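Local coordinates for tRNA nucleotidyl transferase-related protein (Thermotoga maritima, PDB 3H38) that is the nucleotidyltransferase part of a longer protein and, as a class II CCA-adding enzyme, probably extends the 3' ends of tRNA using CTP and ATP, at residues A[134-139]-A[148-153]; A[162-167]-A[194-199]. One frame throughout, in Å; residues are numbered along the deposited sequence.

Interaction 1: residues A[134-139]-A[148-153]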
ATOM      1  N   ASN A 134     -10.604 -14.703   7.914  1.00 30.92           N
ATOM      2  CA  ASN A 134     -10.568 -13.488   8.737  1.00 34.58           C
ATOM      3  C   ASN A 134     -11.740 -13.352   9.738  1.00 37.97           C
ATOM      4  O   ASN A 134     -11.817 -12.340  10.464  1.00 28.45           O
ATOM      5  CB  ASN A 134     -10.484 -12.237   7.845  1.00 24.43           C
ATOM      6  CG  ASN A 134      -9.239 -12.231   6.965  1.00 23.79           C
ATOM      7  OD1 ASN A 134      -8.228 -12.851   7.298  1.00 36.20           O
ATOM      8  ND2 ASN A 134      -9.308 -11.535   5.849  1.00 27.53           N
ATOM      9  N   ALA A 135     -12.616 -14.367   9.788  1.00 24.88           N
ATOM     10  CA  ALA A 135     -13.930 -14.251  10.447  1.00 29.36           C
ATOM     11  C   ALA A 135     -14.046 -15.161  11.675  1.00 28.92           C
ATOM     12  O   ALA A 135     -15.075 -15.772  11.937  1.00 35.90           O
ATOM     13  CB  ALA A 135     -15.026 -14.574   9.460  1.00 27.75           C
ATOM     14  N   MET A 136     -12.954 -15.273  12.404  1.00 32.90           N
ATOM     15  CA  MET A 136     -12.877 -16.234  13.476  1.00 33.43           C
ATOM     16  C   MET A 136     -12.574 -15.517  14.770  1.00 24.28           C
ATOM     17  O   MET A 136     -11.979 -14.431  14.800  1.00 26.67           O
ATOM     18  CB  MET A 136     -11.840 -17.316  13.181  1.00 29.31           C
ATOM     19  CG  MET A 136     -12.335 -18.341  12.169  1.00 34.47           C
ATOM     20  SD  MET A 136     -11.166 -19.698  11.926  1.00 40.66           S
ATOM     21  CE  MET A 136      -9.854 -18.880  10.991  1.00 39.51           C
ATOM     22  N   ALA A 137     -13.035 -16.115  15.845  1.00 18.54           N
ATOM     23  CA  ALA A 137     -12.871 -15.494  17.136  1.00 27.33           C
ATOM     24  C   ALA A 137     -12.420 -16.533  18.160  1.00 25.14           C
ATOM     25  O   ALA A 137     -12.537 -17.763  17.948  1.00 21.77           O
ATOM     26  CB  ALA A 137     -14.188 -14.786  17.553  1.00 10.66           C
ATOM     27  N   ILE A 138     -11.835 -16.030  19.234  1.00 25.14           N
ATOM     28  CA  ILE A 138     -11.494 -16.859  20.371  1.00 31.09           C
ATOM     29  C   ILE A 138     -11.996 -16.133  21.596  1.00 27.03           C
ATOM     30  O   ILE A 138     -11.713 -14.947  21.805  1.00 24.86           O
ATOM     31  CB  ILE A 138      -9.977 -17.091  20.527  1.00 35.27           C
ATOM     32  CG1 ILE A 138      -9.416 -17.905  19.350  1.00 39.40           C
ATOM     33  CG2 ILE A 138      -9.698 -17.820  21.867  1.00 18.85           C
ATOM     34  CD1 ILE A 138      -7.894 -17.809  19.198  1.00 37.93           C
ATOM     35  N   LYS A 139     -12.746 -16.855  22.400  1.00 24.10           N
ATOM     36  CA  LYS A 139     -13.408 -16.264  23.539  1.00 28.26           C
ATOM     37  C   LYS A 139     -12.448 -16.188  24.702  1.00 24.82           C
ATOM     38  O   LYS A 139     -11.773 -17.167  25.009  1.00 27.72           O
ATOM     39  CB  LYS A 139     -14.637 -17.096  23.901  1.00 21.57           C
ATOM     40  CG  LYS A 139     -15.437 -16.529  25.031  1.00 20.70           C
ATOM     41  CD  LYS A 139     -16.797 -17.189  25.069  1.00 21.92           C
ATOM     42  CE  LYS A 139     -17.734 -16.439  26.044  1.00 26.16           C
ATOM     43  NZ  LYS A 139     -18.870 -17.313  26.375  1.00 27.69           N
ATOM     44  N   LEU A 148     -12.162 -21.601  20.140  1.00 29.80           N
ATOM     45  CA  LEU A 148     -12.194 -21.104  18.783  1.00 26.58           C
ATOM     46  C   LEU A 148     -13.671 -21.110  18.414  1.00 35.71           C
ATOM     47  O   LEU A 148     -14.377 -22.134  18.555  1.00 29.01           O
ATOM     48  CB  LEU A 148     -11.407 -22.014  17.831  1.00 26.94           C
ATOM     49  CG  LEU A 148     -10.635 -21.491  16.597  1.00 28.20           C
ATOM     50  CD1 LEU A 148     -10.801 -22.449  15.426  1.00 32.38           C
ATOM     51  CD2 LEU A 148     -10.949 -20.057  16.167  1.00 20.94           C
ATOM     52  N   ILE A 149     -14.151 -19.955  17.974  1.00 28.69           N
ATOM     53  CA  ILE A 149     -15.490 -19.885  17.437  1.00 22.91           C
ATOM     54  C   ILE A 149     -15.362 -19.636  15.959  1.00 23.82           C
ATOM     55  O   ILE A 149     -14.895 -18.573  15.527  1.00 29.06           O
ATOM     56  CB  ILE A 149     -16.310 -18.787  18.073  1.00 33.81           C
ATOM     57  CG1 ILE A 149     -16.583 -19.126  19.543  1.00 32.10           C
ATOM     58  CG2 ILE A 149     -17.611 -18.624  17.302  1.00 27.72           C
ATOM     59  CD1 ILE A 149     -16.586 -17.924  20.401  1.00 26.71           C
ATOM     60  N   ASP A 150     -15.727 -20.654  15.194  1.00 25.63           N
ATOM     61  CA  ASP A 150     -15.534 -20.630  13.757  1.00 35.40           C
ATOM     62  C   ASP A 150     -16.805 -21.076  13.030  1.00 35.05           C
ATOM     63  O   ASP A 150     -17.035 -22.258  12.786  1.00 36.28           O
ATOM     64  CB  ASP A 150     -14.327 -21.475  13.372  1.00 31.46           C
ATOM     65  CG  ASP A 150     -14.175 -21.622  11.878  1.00 31.18           C
ATOM     66  OD1 ASP A 150     -13.753 -22.701  11.453  1.00 39.51           O
ATOM     67  OD2 ASP A 150     -14.504 -20.679  11.128  1.00 45.77           O
ATOM     68  N   PHE A 151     -17.635 -20.101  12.702  1.00 33.87           N
ATOM     69  CA  PHE A 151     -18.960 -20.391  12.196  1.00 27.96           C
ATOM     70  C   PHE A 151     -18.852 -20.781  10.740  1.00 31.15           C
ATOM     71  O   PHE A 151     -19.723 -21.483  10.223  1.00 37.31           O
ATOM     72  CB  PHE A 151     -19.891 -19.160  12.358  1.00 20.91           C
ATOM     73  CG  PHE A 151     -20.210 -18.809  13.792  1.00 31.63           C
ATOM     74  CD1 PHE A 151     -21.092 -19.604  14.537  1.00 37.58           C
ATOM     75  CD2 PHE A 151     -19.640 -17.690  14.402  1.00 20.44           C
ATOM     76  CE1 PHE A 151     -21.405 -19.302  15.883  1.00 28.81           C
ATOM     77  CE2 PHE A 151     -19.956 -17.382  15.740  1.00 43.93           C
ATOM     78  CZ  PHE A 151     -20.846 -18.199  16.486  1.00 31.20           C
ATOM     79  N   PHE A 152     -17.771 -20.352  10.081  1.00 24.28           N
ATOM     80  CA  PHE A 152     -17.783 -20.305   8.621  1.00 23.32           C
ATOM     81  C   PHE A 152     -16.852 -21.220   7.831  1.00 31.72           C
ATOM     82  O   PHE A 152     -16.843 -21.160   6.598  1.00 33.77           O
ATOM     83  CB  PHE A 152     -17.668 -18.849   8.147  1.00 31.50           C
ATOM     84  CG  PHE A 152     -18.558 -17.886   8.922  1.00 27.11           C
ATOM     85  CD1 PHE A 152     -19.916 -17.854   8.693  1.00 19.25           C
ATOM     86  CD2 PHE A 152     -18.020 -17.005   9.865  1.00 24.47           C
ATOM     87  CE1 PHE A 152     -20.743 -16.959   9.408  1.00 25.44           C
ATOM     88  CE2 PHE A 152     -18.835 -16.114  10.565  1.00 32.65           C
ATOM     89  CZ  PHE A 152     -20.194 -16.095  10.337  1.00 27.02           C
ATOM     90  N   GLY A 153     -16.092 -22.065   8.524  1.00 35.26           N
ATOM     91  CA  GLY A 153     -15.233 -23.033   7.869  1.00 32.81           C
ATOM     92  C   GLY A 153     -13.846 -22.456   7.634  1.00 33.79           C
ATOM     93  O   GLY A 153     -13.105 -22.911   6.771  1.00 25.19           O
TER
HETATM   94  O   HOH W   1     -16.382 -17.732  12.706  1.00 30.00           O

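Interaction 2: residues A[162-167]-A[194-199]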
ATOM      1  N   VAL A 162      -7.389 -21.475   1.196  1.00 27.67           N
ATOM      2  CA  VAL A 162      -8.549 -20.960   0.459  1.00 34.44           C
ATOM      3  C   VAL A 162      -9.025 -19.578   0.908  1.00 38.55           C
ATOM      4  O   VAL A 162      -9.110 -19.286   2.104  1.00 39.14           O
ATOM      5  CB  VAL A 162      -9.731 -21.970   0.494  1.00 46.27           C
ATOM      6  CG1 VAL A 162     -11.068 -21.253   0.527  1.00 44.79           C
ATOM      7  CG2 VAL A 162      -9.662 -22.901  -0.697  1.00 40.73           C
ATOM      8  N   ILE A 163      -9.305 -18.723  -0.070  1.00 40.66           N
ATOM      9  CA  ILE A 163      -9.965 -17.450   0.180  1.00 35.72           C
ATOM     10  C   ILE A 163     -11.425 -17.610  -0.209  1.00 41.38           C
ATOM     11  O   ILE A 163     -11.727 -17.871  -1.367  1.00 46.08           O
ATOM     12  CB  ILE A 163      -9.355 -16.298  -0.635  1.00 35.19           C
ATOM     13  CG1 ILE A 163      -7.865 -16.149  -0.324  1.00 37.83           C
ATOM     14  CG2 ILE A 163     -10.109 -14.977  -0.344  1.00 26.27           C
ATOM     15  CD1 ILE A 163      -7.598 -15.848   1.143  1.00 29.37           C
ATOM     16  N   ARG A 164     -12.316 -17.471   0.769  1.00 41.02           N
ATOM     17  CA  ARG A 164     -13.742 -17.700   0.568  1.00 42.61           C
ATOM     18  C   ARG A 164     -14.539 -16.609   1.285  1.00 36.66           C
ATOM     19  O   ARG A 164     -14.266 -16.300   2.437  1.00 38.49           O
ATOM     20  CB  ARG A 164     -14.142 -19.087   1.107  1.00 33.24           C
ATOM     21  CG  ARG A 164     -15.512 -19.561   0.665  1.00 26.33           C
ATOM     22  CD  ARG A 164     -15.996 -20.770   1.473  1.00 31.94           C
ATOM     23  NE  ARG A 164     -14.955 -21.794   1.577  1.00 43.41           N
ATOM     24  CZ  ARG A 164     -14.914 -22.942   0.897  1.00 40.58           C
ATOM     25  NH1 ARG A 164     -13.914 -23.792   1.097  1.00 47.53           N
ATOM     26  NH2 ARG A 164     -15.865 -23.261   0.035  1.00 33.77           N
ATOM     27  N   VAL A 165     -15.516 -16.024   0.599  1.00 36.56           N
ATOM     28  CA  VAL A 165     -16.411 -15.051   1.222  1.00 36.23           C
ATOM     29  C   VAL A 165     -17.498 -15.751   2.063  1.00 36.12           C
ATOM     30  O   VAL A 165     -17.806 -16.943   1.853  1.00 28.01           O
ATOM     31  CB  VAL A 165     -17.075 -14.113   0.165  1.00 27.36           C
ATOM     32  CG1 VAL A 165     -16.042 -13.196  -0.487  1.00 20.92           C
ATOM     33  CG2 VAL A 165     -17.866 -14.920  -0.872  1.00 20.51           C
ATOM     34  N   LEU A 166     -18.088 -15.010   2.999  1.00 25.21           N
ATOM     35  CA  LEU A 166     -19.075 -15.600   3.916  1.00 34.00           C
ATOM     36  C   LEU A 166     -20.510 -15.726   3.398  1.00 25.86           C
ATOM     37  O   LEU A 166     -21.309 -16.437   4.000  1.00 39.05           O
ATOM     38  CB  LEU A 166     -19.099 -14.850   5.254  1.00 46.88           C
ATOM     39  CG  LEU A 166     -17.794 -14.413   5.931  1.00 50.33           C
ATOM     40  CD1 LEU A 166     -18.061 -14.140   7.396  1.00 45.27           C
ATOM     41  CD2 LEU A 166     -16.717 -15.450   5.790  1.00 53.20           C
ATOM     42  N   HIS A 167     -20.854 -15.014   2.325  1.00 30.99           N
ATOM     43  CA  HIS A 167     -22.194 -15.095   1.710  1.00 32.74           C
ATOM     44  C   HIS A 167     -22.156 -14.580   0.282  1.00 36.55           C
ATOM     45  O   HIS A 167     -21.167 -13.941  -0.136  1.00 30.41           O
ATOM     46  CB  HIS A 167     -23.215 -14.262   2.482  1.00 26.07           C
ATOM     47  CG  HIS A 167     -22.909 -12.801   2.474  1.00 25.88           C
ATOM     48  ND1 HIS A 167     -22.084 -12.206   3.401  1.00 24.89           N
ATOM     49  CD2 HIS A 167     -23.299 -11.811   1.622  1.00 27.86           C
ATOM     50  CE1 HIS A 167     -21.986 -10.910   3.139  1.00 27.90           C
ATOM     51  NE2 HIS A 167     -22.705 -10.654   2.059  1.00 34.07           N
ATOM     52  N   GLU A 194     -13.434 -21.739  -6.084  1.00 34.39           N
ATOM     53  CA  GLU A 194     -14.310 -21.626  -7.219  1.00 42.70           C
ATOM     54  C   GLU A 194     -15.493 -20.731  -7.109  1.00 39.51           C
ATOM     55  O   GLU A 194     -15.662 -19.832  -7.883  1.00 41.37           O
ATOM     56  CB  GLU A 194     -14.807 -22.991  -7.591  1.00 55.18           C
ATOM     57  CG  GLU A 194     -15.053 -23.190  -9.022  1.00 74.16           C
ATOM     58  CD  GLU A 194     -15.210 -24.652  -9.349  1.00 93.54           C
ATOM     59  OE1 GLU A 194     -16.202 -25.247  -8.914  1.00107.00           O
ATOM     60  OE2 GLU A 194     -14.331 -25.208 -10.026  1.00 88.75           O
ATOM     61  N   THR A 195     -16.356 -21.031  -6.175  1.00 39.09           N
ATOM     62  CA  THR A 195     -17.598 -20.277  -6.018  1.00 39.85           C
ATOM     63  C   THR A 195     -17.337 -18.790  -5.799  1.00 28.26           C
ATOM     64  O   THR A 195     -17.919 -17.935  -6.485  1.00 35.73           O
ATOM     65  CB  THR A 195     -18.432 -20.817  -4.877  1.00 43.95           C
ATOM     66  OG1 THR A 195     -18.642 -22.219  -5.089  1.00 34.58           O
ATOM     67  CG2 THR A 195     -19.772 -20.061  -4.812  1.00 41.33           C
ATOM     68  N   THR A 196     -16.445 -18.472  -4.868  1.00 23.67           N
ATOM     69  CA  THR A 196     -16.181 -17.066  -4.620  1.00 28.41           C
ATOM     70  C   THR A 196     -15.554 -16.409  -5.839  1.00 33.53           C
ATOM     71  O   THR A 196     -15.867 -15.255  -6.141  1.00 33.21           O
ATOM     72  CB  THR A 196     -15.497 -16.727  -3.241  1.00 39.88           C
ATOM     73  OG1 THR A 196     -14.359 -15.888  -3.448  1.00 45.11           O
ATOM     74  CG2 THR A 196     -15.092 -17.940  -2.501  1.00 33.40           C
ATOM     75  N   GLU A 197     -14.763 -17.175  -6.590  1.00 29.54           N
ATOM     76  CA  GLU A 197     -14.159 -16.665  -7.829  1.00 33.36           C
ATOM     77  C   GLU A 197     -15.223 -16.232  -8.850  1.00 39.91           C
ATOM     78  O   GLU A 197     -15.160 -15.136  -9.433  1.00 36.73           O
ATOM     79  CB  GLU A 197     -13.185 -17.682  -8.458  1.00 32.75           C
ATOM     80  CG  GLU A 197     -13.080 -17.524  -9.980  1.00 40.62           C
ATOM     81  CD  GLU A 197     -11.731 -17.938 -10.564  1.00 56.90           C
ATOM     82  OE1 GLU A 197     -11.001 -18.721  -9.923  1.00 55.78           O
ATOM     83  OE2 GLU A 197     -11.404 -17.483 -11.683  1.00 59.60           O
ATOM     84  N   ARG A 198     -16.186 -17.081  -9.087  1.00 31.18           N
ATOM     85  CA  ARG A 198     -17.283 -16.693  -9.885  1.00 35.69           C
ATOM     86  C   ARG A 198     -17.984 -15.466  -9.391  1.00 35.34           C
ATOM     87  O   ARG A 198     -18.336 -14.626 -10.152  1.00 47.12           O
ATOM     88  CB  ARG A 198     -18.250 -17.827 -10.024  1.00 44.16           C
ATOM     89  CG  ARG A 198     -19.532 -17.420 -10.575  1.00 51.39           C
ATOM     90  CD  ARG A 198     -20.186 -18.484 -11.371  1.00 70.77           C
ATOM     91  NE  ARG A 198     -20.730 -17.927 -12.599  1.00 93.37           N
ATOM     92  CZ  ARG A 198     -21.450 -18.599 -13.487  1.00107.02           C
ATOM     93  NH1 ARG A 198     -21.889 -17.995 -14.579  1.00106.62           N
ATOM     94  NH2 ARG A 198     -21.737 -19.873 -13.281  1.00114.40           N
ATOM     95  N   LEU A 199     -18.215 -15.384  -8.101  1.00 49.26           N
ATOM     96  CA  LEU A 199     -18.838 -14.198  -7.510  1.00 42.59           C
ATOM     97  C   LEU A 199     -18.032 -12.918  -7.794  1.00 38.15           C
ATOM     98  O   LEU A 199     -18.587 -11.860  -8.105  1.00 36.32           O
ATOM     99  CB  LEU A 199     -19.012 -14.405  -6.003  1.00 36.41           C
ATOM    100  CG  LEU A 199     -20.350 -14.916  -5.435  1.00 37.20           C
ATOM    101  CD1 LEU A 199     -21.315 -15.380  -6.508  1.00 30.18           C
ATOM    102  CD2 LEU A 199     -20.146 -16.009  -4.381  1.00 26.12           C
TER

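Interaction 1: residues A[134-139]-A[148-153]
In the beta hairpin of strands 137-139 and 147-149, Ala-137 and Ile-149 form an antiparallel hydrogen-bonded pair. Ala-137 N donates a hydrogen bond to Ile-149 O (3.1 Å, 166°), and Ile-149 N returns a straighter bond to Ala-137 O (2.7 Å, 175°). At the next, non-hydrogen-bonded pair, Leu-148 sends CD2 over the backbone to lie 3.3 Å from Ala-137 O, a tight approach, and the same methyl meets Ile-138 CG1 at 4.1 Å. The hairpin belongs to the mixed sheet of the head domain, a nucleotidyltransferase fold: strand 37-40 flanks strand 137-139, and Val-44 of helix 42-49 covers the face holding Ile-138 and Leu-148. Beyond the paired residues the chains part around a water, which accepts from Phe-151 N at 2.7 Å, donates a longer bond to Ile-149 O and lies doubtfully close to Ala-135 O. Asp-150 and Met-136 run side by side in the same direction, with OD2 of Asp-150 3.4 Å from CG of Met-136. The Asp-150 carboxylate accepts hydrogen bonds from the amides of Gly-154 (to OD2) and Tyr-155 (to OD1) at the start of helix 154-159, so an alanine here would probably leave both N-H groups without their acceptor and open a gap beside the Met-136 side chain. Past this turn, Ala-135 CB lies 3.9 Å from CD2 of Phe-152, while Ala-135 O sits in plane at the ring edge.

Interaction 2: residues A[162-167]-A[194-199]
Thr-196, in the first turn of helix 194-205, presses its methyl onto the backbone of Ile-163, Arg-164 and Val-165. CG2 is 3.4 Å from Arg-164 CA and 3.6 Å from Ile-163 O, close approaches with no hydrogen bond across the contact. The threonine torsion is unusual: chi1 of 130° falls away from the staggered values and leaves CG2 nearly eclipsed with the backbone N. OG1 is buried here without a partner in the model; Ile-163 O, at 3.9 Å, does not bond it. Arg-164 crosses Thr-196 at about a right angle, its CG 3.6 Å from the threonine CG2. CG is anti to the backbone N (chi1 -166°), and this brings CB and CG across the methyl before the chain bends at chi3 and carries the guanidinium to a salt bridge with Asp-157. Val-165 points toward the helix. With CG1 anti to the carbonyl carbon (chi1 -67°), its CG2 lies between N and C and makes the contact, 3.8 Å from Thr-196 CB and 4.3 Å from Leu-199 CD2. Thr-196 and Leu-199 are one helical turn apart, and Val-165 touches both. Phe-171 of helix 170-173 packs on all three of these side chains, and the carboxylate of Glu-193 accepts hydrogen bonds from the backbone N of Thr-195 and of Thr-196. The contact packs strand 162-163 and the loop after it, from the polymerase head family region, against a helix of the probable RNA-binding region, beside the two-stranded parallel pairing of 162-163 with 191-192.

In the fold
Interaction 1 closes before interaction 2 opens, and their centres are about 17 Å apart. Leu-166 joins them: its CD1 lies 3.7 Å from Ala-135 CB and 3.8 Å from Phe-152 CD2. Both contacts border the nucleotide site, which holds no ligand in this model. Asn-134, an ATP-binding residue, is hydrogen-bonded to Asp-130 and Arg-45, and the side chain of Met-136 is about 5 Å from that of Arg-45. From the side of interaction 2, the Val-165 side chain comes within about 5 Å of that of Arg-177 and about 6 Å of that of Asp-130. The hairpin of interaction 1 and the strand-to-helix contact of interaction 2 thus approach the same set of nucleotide-binding residues.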